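Long-range contacts in citryl-spermidine/3,4-dihydroxybenzoyl-citryl-spermidine:spermidine ligase (Bacillus anthracis, PDB 3TO3), which catalyses the ATP-dependent condensation of spermidine with citryl-spermidine intermediates in the biosynthesis of the siderophore petrobactin: residues L436-Q441 and D510-F515; N442-H447 and A456-H461. One frame throughout, in Å; residues are numbered along the deposited sequence.

Contact 1. Residues L436-Q441 and D510-F515. With ATP (adenosine-5'-triphosphate), chain E.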
ATOM      1  N   LEU B 436     -17.708  16.035  24.803  1.00 47.37           N
ATOM      2  CA  LEU B 436     -16.619  16.243  23.877  1.00 50.29           C
ATOM      3  C   LEU B 436     -15.751  15.029  24.039  1.00 56.09           C
ATOM      4  O   LEU B 436     -15.706  14.448  25.127  1.00 54.10           O
ATOM      5  CB  LEU B 436     -15.850  17.507  24.250  1.00 51.23           C
ATOM      6  CG  LEU B 436     -16.788  18.725  24.254  1.00 55.46           C
ATOM      7  CD1 LEU B 436     -16.083  19.971  24.721  1.00 53.88           C
ATOM      8  CD2 LEU B 436     -17.373  18.914  22.862  1.00 49.22           C
ATOM      9  N   GLU B 437     -15.050  14.651  22.977  1.00 57.81           N
ATOM     10  CA  GLU B 437     -14.151  13.533  23.092  1.00 59.07           C
ATOM     11  C   GLU B 437     -12.953  14.110  23.847  1.00 65.30           C
ATOM     12  O   GLU B 437     -12.248  15.007  23.410  1.00 77.61           O
ATOM     13  CB  GLU B 437     -13.728  13.082  21.711  1.00 62.70           C
ATOM     14  CG  GLU B 437     -13.341  11.629  21.602  1.00 81.60           C
ATOM     15  CD  GLU B 437     -12.688  11.315  20.253  1.00 98.40           C
ATOM     16  OE1 GLU B 437     -12.242  10.162  20.067  1.00108.83           O
ATOM     17  OE2 GLU B 437     -12.613  12.223  19.385  1.00 97.54           O
ATOM     18  N   SER B 438     -12.785  13.545  25.019  1.00 57.68           N
ATOM     19  CA  SER B 438     -11.939  13.991  26.113  1.00 58.71           C
ATOM     20  C   SER B 438     -10.577  13.307  26.232  1.00 52.59           C
ATOM     21  O   SER B 438     -10.006  13.278  27.320  1.00 56.65           O
ATOM     22  CB  SER B 438     -12.702  14.115  27.433  1.00 64.54           C
ATOM     23  OG  SER B 438     -13.735  13.139  27.532  1.00 78.53           O
ATOM     24  N   HIS B 439     -10.126  12.639  25.177  0.55 49.72           N
ATOM     25  CA  HIS B 439      -8.845  11.947  25.268  0.55 48.97           C
ATOM     26  C   HIS B 439      -7.715  12.987  25.397  0.55 54.44           C
ATOM     27  O   HIS B 439      -7.954  14.203  25.365  0.55 55.04           O
ATOM     28  CB  HIS B 439      -8.591  11.075  24.035  0.55 44.84           C
ATOM     29  CG  HIS B 439      -9.614   9.995  23.799  0.55 47.99           C
ATOM     30  ND1 HIS B 439     -10.380   9.939  22.654  0.55 50.17           N
ATOM     31  CD2 HIS B 439      -9.946   8.896  24.521  0.55 51.57           C
ATOM     32  CE1 HIS B 439     -11.158   8.869  22.690  0.55 44.39           C
ATOM     33  NE2 HIS B 439     -10.910   8.213  23.808  0.55 49.28           N
ATOM     34  N   GLY B 440      -6.483  12.514  25.539  1.00 53.83           N
ATOM     35  CA  GLY B 440      -5.365  13.401  25.814  1.00 46.52           C
ATOM     36  C   GLY B 440      -4.991  14.403  24.735  1.00 50.70           C
ATOM     37  O   GLY B 440      -4.516  15.503  25.044  1.00 51.89           O
ATOM     38  N   GLN B 441      -5.204  14.036  23.476  1.00 45.95           N
ATOM     39  CA  GLN B 441      -4.751  14.857  22.367  1.00 53.47           C
ATOM     40  C   GLN B 441      -5.770  15.949  22.007  1.00 53.25           C
ATOM     41  O   GLN B 441      -5.489  16.822  21.183  1.00 57.43           O
ATOM     42  CB  GLN B 441      -4.434  13.970  21.153  1.00 75.95           C
ATOM     43  CG  GLN B 441      -3.214  14.428  20.334  1.00100.13           C
ATOM     44  CD  GLN B 441      -3.594  15.217  19.069  1.00115.82           C
ATOM     45  OE1 GLN B 441      -4.707  15.079  18.551  1.00118.91           O
ATOM     46  NE2 GLN B 441      -2.665  16.045  18.572  1.00118.48           N
ATOM     47  N   ASP B 510     -14.516   6.299  30.306  1.00 50.67           N
ATOM     48  CA  ASP B 510     -13.673   5.686  29.289  1.00 52.41           C
ATOM     49  C   ASP B 510     -12.723   6.663  28.603  1.00 42.85           C
ATOM     50  O   ASP B 510     -11.544   6.413  28.477  1.00 55.50           O
ATOM     51  CB  ASP B 510     -14.576   5.036  28.235  1.00 66.41           C
ATOM     52  CG  ASP B 510     -13.981   3.787  27.626  1.00 75.12           C
ATOM     53  OD1 ASP B 510     -13.300   3.046  28.344  1.00 83.84           O
ATOM     54  OD2 ASP B 510     -14.219   3.528  26.428  1.00 82.39           O
ATOM     55  N   ALA B 511     -13.222   7.790  28.150  1.00 40.52           N
ATOM     56  CA  ALA B 511     -12.352   8.653  27.382  1.00 41.60           C
ATOM     57  C   ALA B 511     -11.529   9.570  28.305  1.00 52.06           C
ATOM     58  O   ALA B 511     -10.293   9.542  28.291  1.00 55.17           O
ATOM     59  CB  ALA B 511     -13.115   9.418  26.341  1.00 39.32           C
ATOM     60  N   LEU B 512     -12.209  10.403  29.076  1.00 46.54           N
ATOM     61  CA  LEU B 512     -11.513  11.301  29.998  1.00 47.03           C
ATOM     62  C   LEU B 512     -10.579  10.587  30.991  1.00 44.74           C
ATOM     63  O   LEU B 512      -9.439  11.018  31.180  1.00 51.75           O
ATOM     64  CB  LEU B 512     -12.509  12.182  30.760  1.00 33.02           C
ATOM     65  CG  LEU B 512     -11.899  13.263  31.660  1.00 47.08           C
ATOM     66  CD1 LEU B 512     -11.059  14.321  30.877  1.00 34.35           C
ATOM     67  CD2 LEU B 512     -13.015  13.942  32.474  1.00 41.99           C
ATOM     68  N   PHE B 513     -11.064   9.513  31.614  1.00 32.75           N
ATOM     69  CA  PHE B 513     -10.383   8.903  32.767  1.00 39.23           C
ATOM     70  C   PHE B 513      -9.538   7.708  32.387  1.00 47.01           C
ATOM     71  O   PHE B 513      -8.334   7.799  32.398  1.00 50.39           O
ATOM     72  CB  PHE B 513     -11.372   8.541  33.880  1.00 39.26           C
ATOM     73  CG  PHE B 513     -11.861   9.739  34.660  1.00 43.10           C
ATOM     74  CD1 PHE B 513     -11.030  10.821  34.876  1.00 49.29           C
ATOM     75  CD2 PHE B 513     -13.145   9.794  35.147  1.00 47.63           C
ATOM     76  CE1 PHE B 513     -11.458  11.928  35.582  1.00 47.93           C
ATOM     77  CE2 PHE B 513     -13.584  10.895  35.836  1.00 52.71           C
ATOM     78  CZ  PHE B 513     -12.740  11.972  36.057  1.00 47.12           C
ATOM     79  N   LEU B 514     -10.180   6.614  32.006  1.00 46.86           N
ATOM     80  CA  LEU B 514      -9.488   5.386  31.686  1.00 40.81           C
ATOM     81  C   LEU B 514      -8.338   5.573  30.678  1.00 41.12           C
ATOM     82  O   LEU B 514      -7.227   5.169  30.958  1.00 49.44           O
ATOM     83  CB  LEU B 514     -10.494   4.312  31.228  1.00 38.17           C
ATOM     84  CG  LEU B 514      -9.997   2.865  31.097  1.00 46.64           C
ATOM     85  CD1 LEU B 514     -11.162   1.869  31.041  1.00 50.16           C
ATOM     86  CD2 LEU B 514      -9.155   2.716  29.856  1.00 40.67           C
ATOM     87  N   PHE B 515      -8.580   6.180  29.522  1.00 48.03           N
ATOM     88  CA  PHE B 515      -7.512   6.298  28.502  1.00 51.22           C
ATOM     89  C   PHE B 515      -6.669   7.563  28.590  1.00 53.53           C
ATOM     90  O   PHE B 515      -5.753   7.736  27.802  1.00 63.20           O
ATOM     91  CB  PHE B 515      -8.060   6.200  27.060  1.00 47.69           C
ATOM     92  CG  PHE B 515      -8.604   4.851  26.716  1.00 66.41           C
ATOM     93  CD1 PHE B 515      -7.783   3.729  26.743  1.00 72.82           C
ATOM     94  CD2 PHE B 515      -9.958   4.693  26.377  1.00 78.72           C
ATOM     95  CE1 PHE B 515      -8.300   2.465  26.444  1.00 87.35           C
ATOM     96  CE2 PHE B 515     -10.486   3.433  26.066  1.00 82.20           C
ATOM     97  CZ  PHE B 515      -9.661   2.318  26.102  1.00 88.97           C
TER
HETATM   98  PB  ATP E 617      -6.460  14.543  14.734  0.71 84.11           P
HETATM   99  O1B ATP E 617      -5.799  14.763  13.396  0.71 79.96           O
HETATM  100  O2B ATP E 617      -7.885  14.104  14.526  0.71 83.35           O
HETATM  101  O3B ATP E 617      -6.390  15.868  15.579  0.71 56.14           O
HETATM  102  PA  ATP E 617      -5.560  11.999  15.061  0.71113.19           P
HETATM  103  O1A ATP E 617      -5.657  11.981  13.549  0.71110.20           O
HETATM  104  O2A ATP E 617      -6.624  11.135  15.729  0.71109.54           O
HETATM  105  O3A ATP E 617      -5.704  13.461  15.571  0.71129.61           O
HETATM  106  O5' ATP E 617      -4.132  11.463  15.437  0.71126.49           O
HETATM  107  C5' ATP E 617      -3.491  11.896  16.579  0.71119.91           C
HETATM  108  C4' ATP E 617      -2.409  11.098  17.048  0.71113.13           C
HETATM  109  O4' ATP E 617      -2.154  11.394  18.463  0.71106.95           O
HETATM  110  C3' ATP E 617      -2.755   9.659  16.986  0.71112.13           C
HETATM  111  O3' ATP E 617      -1.860   8.994  16.181  0.71113.31           O
HETATM  112  C2' ATP E 617      -2.671   9.188  18.380  0.71105.73           C
HETATM  113  O2' ATP E 617      -2.177   7.917  18.437  0.71100.76           O
HETATM  114  C1' ATP E 617      -1.733  10.172  18.989  0.71102.06           C
HETATM  115  N9  ATP E 617      -1.687  10.183  20.427  0.71 90.74           N
HETATM  116  C8  ATP E 617      -0.552  10.109  21.144  0.71 80.07           C
HETATM  117  N7  ATP E 617      -0.883  10.149  22.442  0.71 77.72           N
HETATM  118  C5  ATP E 617      -2.226  10.256  22.560  0.71 82.29           C
HETATM  119  C6  ATP E 617      -3.091  10.341  23.660  0.71 77.09           C
HETATM  120  N6  ATP E 617      -2.549  10.313  24.990  0.71 73.57           N
HETATM  121  N1  ATP E 617      -4.423  10.444  23.445  0.71 77.65           N
HETATM  122  C2  ATP E 617      -4.913  10.466  22.188  0.71 82.60           C
HETATM  123  N3  ATP E 617      -4.105  10.384  21.107  0.71 87.43           N
HETATM  124  C4  ATP E 617      -2.758  10.278  21.260  0.71 88.61           C
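The nucleotide-binding loop between strands 434-435 and 443-448 leans on helix 502-528 through Ser438 and His439, which meet Ala511, Leu512 and Phe515. Ser438 faces the helix: its OG lies 3.6 Å from Leu512 CB, and its CB is 3.8 Å from Leu512 CD1. The hydroxyl also makes a weak bond back to Leu436 O, at 3.4 Å from OG, while the carbonyl of Ser438 takes a hydrogen bond from Asn516 further along the helix. His439 is modelled in two conformers. In the one described, CG is anti to the carbonyl carbon (chi1 -60°), and the NE2-CD2 side of the ring comes obliquely onto the helix, with NE2 3.6 Å from Ala511 CB and CD2 4.2 Å from Phe515 CB. The loop supplies Gly440 and Gln441 to the ATP pocket and Gln441 to the magnesium site, in a protein whose IucA/IucC region belongs to the protein kinase clan. Just past the histidine the loop turns to the ATP: Gly440 N is 3.6 Å from N1 of the adenine, and Gln441 CB is 3.6 Å from N3. The Gln441 chain bends at chi2 (-100°), which turns CD aside; OE1 lies 3.5 Å from ATP O3B.

Contact 2. Residues N442-H447 and A456-H461. With ATP (adenosine-5'-triphosphate), chain E.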
ATOM      1  N   ASN B 442      -6.948  15.905  22.630  1.00 44.35           N
ATOM      2  CA  ASN B 442      -7.979  16.913  22.404  1.00 42.28           C
ATOM      3  C   ASN B 442      -7.940  18.075  23.384  1.00 46.17           C
ATOM      4  O   ASN B 442      -8.796  18.968  23.341  1.00 45.42           O
ATOM      5  CB  ASN B 442      -9.366  16.284  22.476  1.00 47.58           C
ATOM      6  CG  ASN B 442      -9.613  15.335  21.337  1.00 68.65           C
ATOM      7  OD1 ASN B 442     -10.441  14.424  21.432  1.00 78.17           O
ATOM      8  ND2 ASN B 442      -8.857  15.518  20.251  1.00 67.59           N
HETATM    9  N   MSE B 443      -6.967  18.042  24.287  1.00 36.95           N
HETATM   10  CA  MSE B 443      -6.986  18.929  25.424  1.00 40.70           C
HETATM   11  C   MSE B 443      -5.638  19.601  25.561  1.00 42.24           C
HETATM   12  O   MSE B 443      -4.591  18.981  25.384  1.00 40.82           O
HETATM   13  CB  MSE B 443      -7.312  18.150  26.699  1.00 36.43           C
HETATM   14  CG  MSE B 443      -8.730  17.613  26.759  1.00 38.39           C
HETATM   15 SE   MSE B 443      -9.088  16.427  28.319  0.73 56.55          SE
HETATM   16  CE  MSE B 443      -8.909  17.698  29.780  1.00 34.13           C
ATOM     17  N   ILE B 444      -5.681  20.876  25.889  1.00 43.43           N
ATOM     18  CA  ILE B 444      -4.485  21.669  26.079  1.00 40.54           C
ATOM     19  C   ILE B 444      -4.535  22.344  27.430  1.00 43.91           C
ATOM     20  O   ILE B 444      -5.464  23.096  27.705  1.00 50.18           O
ATOM     21  CB  ILE B 444      -4.363  22.716  24.962  1.00 42.54           C
ATOM     22  CG1 ILE B 444      -4.310  21.991  23.614  1.00 40.35           C
ATOM     23  CG2 ILE B 444      -3.128  23.578  25.187  1.00 42.09           C
ATOM     24  CD1 ILE B 444      -4.163  22.890  22.430  1.00 44.69           C
ATOM     25  N   LEU B 445      -3.557  22.077  28.296  1.00 42.98           N
ATOM     26  CA  LEU B 445      -3.518  22.798  29.575  1.00 40.68           C
ATOM     27  C   LEU B 445      -2.869  24.146  29.399  1.00 43.53           C
ATOM     28  O   LEU B 445      -1.760  24.234  28.880  1.00 51.81           O
ATOM     29  CB  LEU B 445      -2.777  22.024  30.664  1.00 39.16           C
ATOM     30  CG  LEU B 445      -2.671  22.737  32.018  1.00 39.08           C
ATOM     31  CD1 LEU B 445      -4.029  22.788  32.708  1.00 33.98           C
ATOM     32  CD2 LEU B 445      -1.660  22.004  32.906  1.00 38.63           C
ATOM     33  N   VAL B 446      -3.575  25.200  29.796  1.00 41.96           N
ATOM     34  CA  VAL B 446      -2.970  26.517  29.879  1.00 46.46           C
ATOM     35  C   VAL B 446      -2.493  26.738  31.314  1.00 49.80           C
ATOM     36  O   VAL B 446      -3.223  26.478  32.273  1.00 50.69           O
ATOM     37  CB  VAL B 446      -3.956  27.604  29.502  1.00 48.49           C
ATOM     38  CG1 VAL B 446      -3.291  28.987  29.601  1.00 42.87           C
ATOM     39  CG2 VAL B 446      -4.459  27.355  28.106  1.00 43.05           C
ATOM     40  N   HIS B 447      -1.253  27.184  31.466  1.00 45.62           N
ATOM     41  CA  HIS B 447      -0.652  27.238  32.789  1.00 43.20           C
ATOM     42  C   HIS B 447       0.191  28.493  32.939  1.00 48.86           C
ATOM     43  O   HIS B 447       0.541  29.154  31.950  1.00 50.76           O
ATOM     44  CB  HIS B 447       0.219  25.997  33.018  1.00 48.21           C
ATOM     45  CG  HIS B 447       1.444  25.962  32.156  1.00 47.44           C
ATOM     46  ND1 HIS B 447       2.590  26.667  32.465  1.00 43.89           N
ATOM     47  CD2 HIS B 447       1.700  25.323  30.987  1.00 43.44           C
ATOM     48  CE1 HIS B 447       3.497  26.465  31.522  1.00 48.40           C
ATOM     49  NE2 HIS B 447       2.979  25.661  30.611  1.00 46.79           N
ATOM     50  N   ALA B 456      -8.099  24.201  27.253  1.00 47.98           N
ATOM     51  CA  ALA B 456      -8.497  24.532  25.887  1.00 44.83           C
ATOM     52  C   ALA B 456      -8.813  23.229  25.205  1.00 44.54           C
ATOM     53  O   ALA B 456      -8.095  22.257  25.391  1.00 49.03           O
ATOM     54  CB  ALA B 456      -7.392  25.237  25.157  1.00 43.94           C
ATOM     55  N   LEU B 457      -9.900  23.193  24.443  1.00 44.74           N
ATOM     56  CA  LEU B 457     -10.370  21.942  23.849  1.00 44.17           C
ATOM     57  C   LEU B 457     -10.384  22.082  22.350  1.00 40.83           C
ATOM     58  O   LEU B 457     -10.582  23.181  21.820  1.00 46.35           O
ATOM     59  CB  LEU B 457     -11.758  21.580  24.370  1.00 44.86           C
ATOM     60  CG  LEU B 457     -11.850  21.523  25.897  1.00 45.66           C
ATOM     61  CD1 LEU B 457     -13.248  21.846  26.354  1.00 53.13           C
ATOM     62  CD2 LEU B 457     -11.400  20.161  26.396  1.00 38.73           C
ATOM     63  N   LYS B 458     -10.125  20.985  21.661  1.00 36.83           N
ATOM     64  CA  LYS B 458     -10.095  21.005  20.203  1.00 42.10           C
ATOM     65  C   LYS B 458     -10.593  19.673  19.660  1.00 46.10           C
ATOM     66  O   LYS B 458     -10.868  18.759  20.446  1.00 44.65           O
ATOM     67  CB  LYS B 458      -8.689  21.315  19.676  1.00 38.12           C
ATOM     68  CG  LYS B 458      -7.560  20.384  20.184  1.00 38.42           C
ATOM     69  CD  LYS B 458      -6.235  20.832  19.524  1.00 47.92           C
ATOM     70  CE  LYS B 458      -5.059  19.852  19.782  1.00 43.98           C
ATOM     71  NZ  LYS B 458      -5.255  18.531  19.087  1.00 52.64           N
ATOM     72  N   ASP B 459     -10.654  19.584  18.325  1.00 45.43           N
ATOM     73  CA  ASP B 459     -11.180  18.439  17.584  1.00 54.49           C
ATOM     74  C   ASP B 459     -12.612  18.030  17.947  1.00 54.62           C
ATOM     75  O   ASP B 459     -12.824  16.984  18.564  1.00 62.09           O
ATOM     76  CB  ASP B 459     -10.233  17.235  17.688  1.00 72.57           C
ATOM     77  CG  ASP B 459      -8.992  17.393  16.821  1.00 89.94           C
ATOM     78  OD1 ASP B 459      -9.104  17.930  15.697  1.00 94.42           O
ATOM     79  OD2 ASP B 459      -7.895  16.994  17.271  1.00102.10           O
ATOM     80  N   PHE B 460     -13.569  18.894  17.613  1.00 52.81           N
ATOM     81  CA  PHE B 460     -15.029  18.665  17.726  1.00 47.38           C
ATOM     82  C   PHE B 460     -15.697  17.922  16.565  1.00 51.83           C
ATOM     83  O   PHE B 460     -16.654  17.175  16.745  1.00 50.62           O
ATOM     84  CB  PHE B 460     -15.728  20.014  17.947  1.00 43.76           C
ATOM     85  CG  PHE B 460     -15.001  20.874  18.928  1.00 44.53           C
ATOM     86  CD1 PHE B 460     -14.644  20.353  20.161  1.00 35.55           C
ATOM     87  CD2 PHE B 460     -14.592  22.159  18.593  1.00 44.82           C
ATOM     88  CE1 PHE B 460     -13.949  21.136  21.078  1.00 45.60           C
ATOM     89  CE2 PHE B 460     -13.880  22.935  19.496  1.00 47.47           C
ATOM     90  CZ  PHE B 460     -13.555  22.427  20.736  1.00 41.02           C
ATOM     91  N   HIS B 461     -15.205  18.161  15.361  1.00 52.02           N
ATOM     92  CA  HIS B 461     -15.959  17.790  14.202  1.00 53.44           C
ATOM     93  C   HIS B 461     -16.224  16.280  14.127  1.00 64.68           C
ATOM     94  O   HIS B 461     -17.301  15.859  13.697  1.00 70.45           O
ATOM     95  CB  HIS B 461     -15.274  18.321  12.941  1.00 55.33           C
ATOM     96  CG  HIS B 461     -14.024  17.591  12.591  1.00 54.16           C
ATOM     97  ND1 HIS B 461     -12.815  17.848  13.205  1.00 49.52           N
ATOM     98  CD2 HIS B 461     -13.794  16.592  11.709  1.00 53.14           C
ATOM     99  CE1 HIS B 461     -11.890  17.047  12.708  1.00 53.24           C
ATOM    100  NE2 HIS B 461     -12.461  16.270  11.802  1.00 58.82           N
TER
HETATM  101  PB  ATP E 617      -6.460  14.543  14.734  0.71 84.11           P
HETATM  102  O1B ATP E 617      -5.799  14.763  13.396  0.71 79.96           O
HETATM  103  O2B ATP E 617      -7.885  14.104  14.526  0.71 83.35           O
HETATM  104  O3B ATP E 617      -6.390  15.868  15.579  0.71 56.14           O
HETATM  105  PA  ATP E 617      -5.560  11.999  15.061  0.71113.19           P
HETATM  106  O1A ATP E 617      -5.657  11.981  13.549  0.71110.20           O
HETATM  107  O2A ATP E 617      -6.624  11.135  15.729  0.71109.54           O
HETATM  108  O3A ATP E 617      -5.704  13.461  15.571  0.71129.61           O
HETATM  109  O5' ATP E 617      -4.132  11.463  15.437  0.71126.49           O
HETATM  110  C5' ATP E 617      -3.491  11.896  16.579  0.71119.91           C
HETATM  111  C4' ATP E 617      -2.409  11.098  17.048  0.71113.13           C
HETATM  112  O4' ATP E 617      -2.154  11.394  18.463  0.71106.95           O
HETATM  113  C3' ATP E 617      -2.755   9.659  16.986  0.71112.13           C
HETATM  114  O3' ATP E 617      -1.860   8.994  16.181  0.71113.31           O
HETATM  115  C2' ATP E 617      -2.671   9.188  18.380  0.71105.73           C
HETATM  116  O2' ATP E 617      -2.177   7.917  18.437  0.71100.76           O
HETATM  117  C1' ATP E 617      -1.733  10.172  18.989  0.71102.06           C
HETATM  118  N9  ATP E 617      -1.687  10.183  20.427  0.71 90.74           N
HETATM  119  C8  ATP E 617      -0.552  10.109  21.144  0.71 80.07           C
HETATM  120  N7  ATP E 617      -0.883  10.149  22.442  0.71 77.72           N
HETATM  121  C5  ATP E 617      -2.226  10.256  22.560  0.71 82.29           C
HETATM  122  C6  ATP E 617      -3.091  10.341  23.660  0.71 77.09           C
HETATM  123  N6  ATP E 617      -2.549  10.313  24.990  0.71 73.57           N
HETATM  124  N1  ATP E 617      -4.423  10.444  23.445  0.71 77.65           N
HETATM  125  C2  ATP E 617      -4.913  10.466  22.188  0.71 82.60           C
HETATM  126  N3  ATP E 617      -4.105  10.384  21.107  0.71 87.43           N
HETATM  127  C4  ATP E 617      -2.758  10.278  21.260  0.71 88.61           C
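Asn442, Ala456 and Lys458 give up the most surface here, and the backbone of the first ties directly to that of the third. Lys458 N donates to Asn442 O at 2.9 Å, so the pairing carries on past the last strand residue, Leu457. Next along, Ala456 forms an antiparallel hydrogen-bonded pair with Ile444: Ile444 N reaches Ala456 O at 2.8 Å, and Ala456 N reaches Ile444 O at 2.9 Å. Their side chains share one face, CB to CB at 3.9 Å; on the other face Met443, a selenomethionine in this model, lies side by side with Leu457, its CG 3.7 Å from Leu457 CD2. Lys458 crosses Ile444 at about a right angle, its CD 4.1 Å from Ile444 CD1. A bend at chi4 (68°) sets NZ beside Asp459, in a salt bridge of 3.6 Å to OD2; its stronger partner is the carbonyl of Gln441. The Asn442 and Asp459 side chains cross at about a right angle, Asn442 CB lying against Lys458 O. Asp459 OD1 pairs with Lys299 and Arg371, while the magnesium ion lies about 3 Å from the Asp459 side chain. A hairpin of this kind, leading from a loop with a metal-site asparagine to an aspartate at the metal, followed by a phenylalanine, is reminiscent of the protein kinase arrangement, in which the DFG aspartate probably corresponds to Asp459.

Overall arrangement
Contact 2 is nested in the chain between the two halves of contact 1, and their centres lie about 11 Å apart. Gln441 and Asn442 are neighbours in sequence, so the loop of contact 1 runs straight into the hairpin of contact 2. A probable hydrogen bond of 2.7 Å between Lys458 NZ and Gln441 O joins the two contacts, and Leu436 CD1 packs 3.8 Å from Leu457 CD1. The magnesium site draws on both, with Gln441 from contact 1 and Asn442 and Asp459 from contact 2. ATP spans them as well: its adenine lies by Gly440 and Gln441, and its phosphates by Asp459, with Ser283, Arg285, Lys299, Arg311 and Tyr391 also hydrogen-bonded to it.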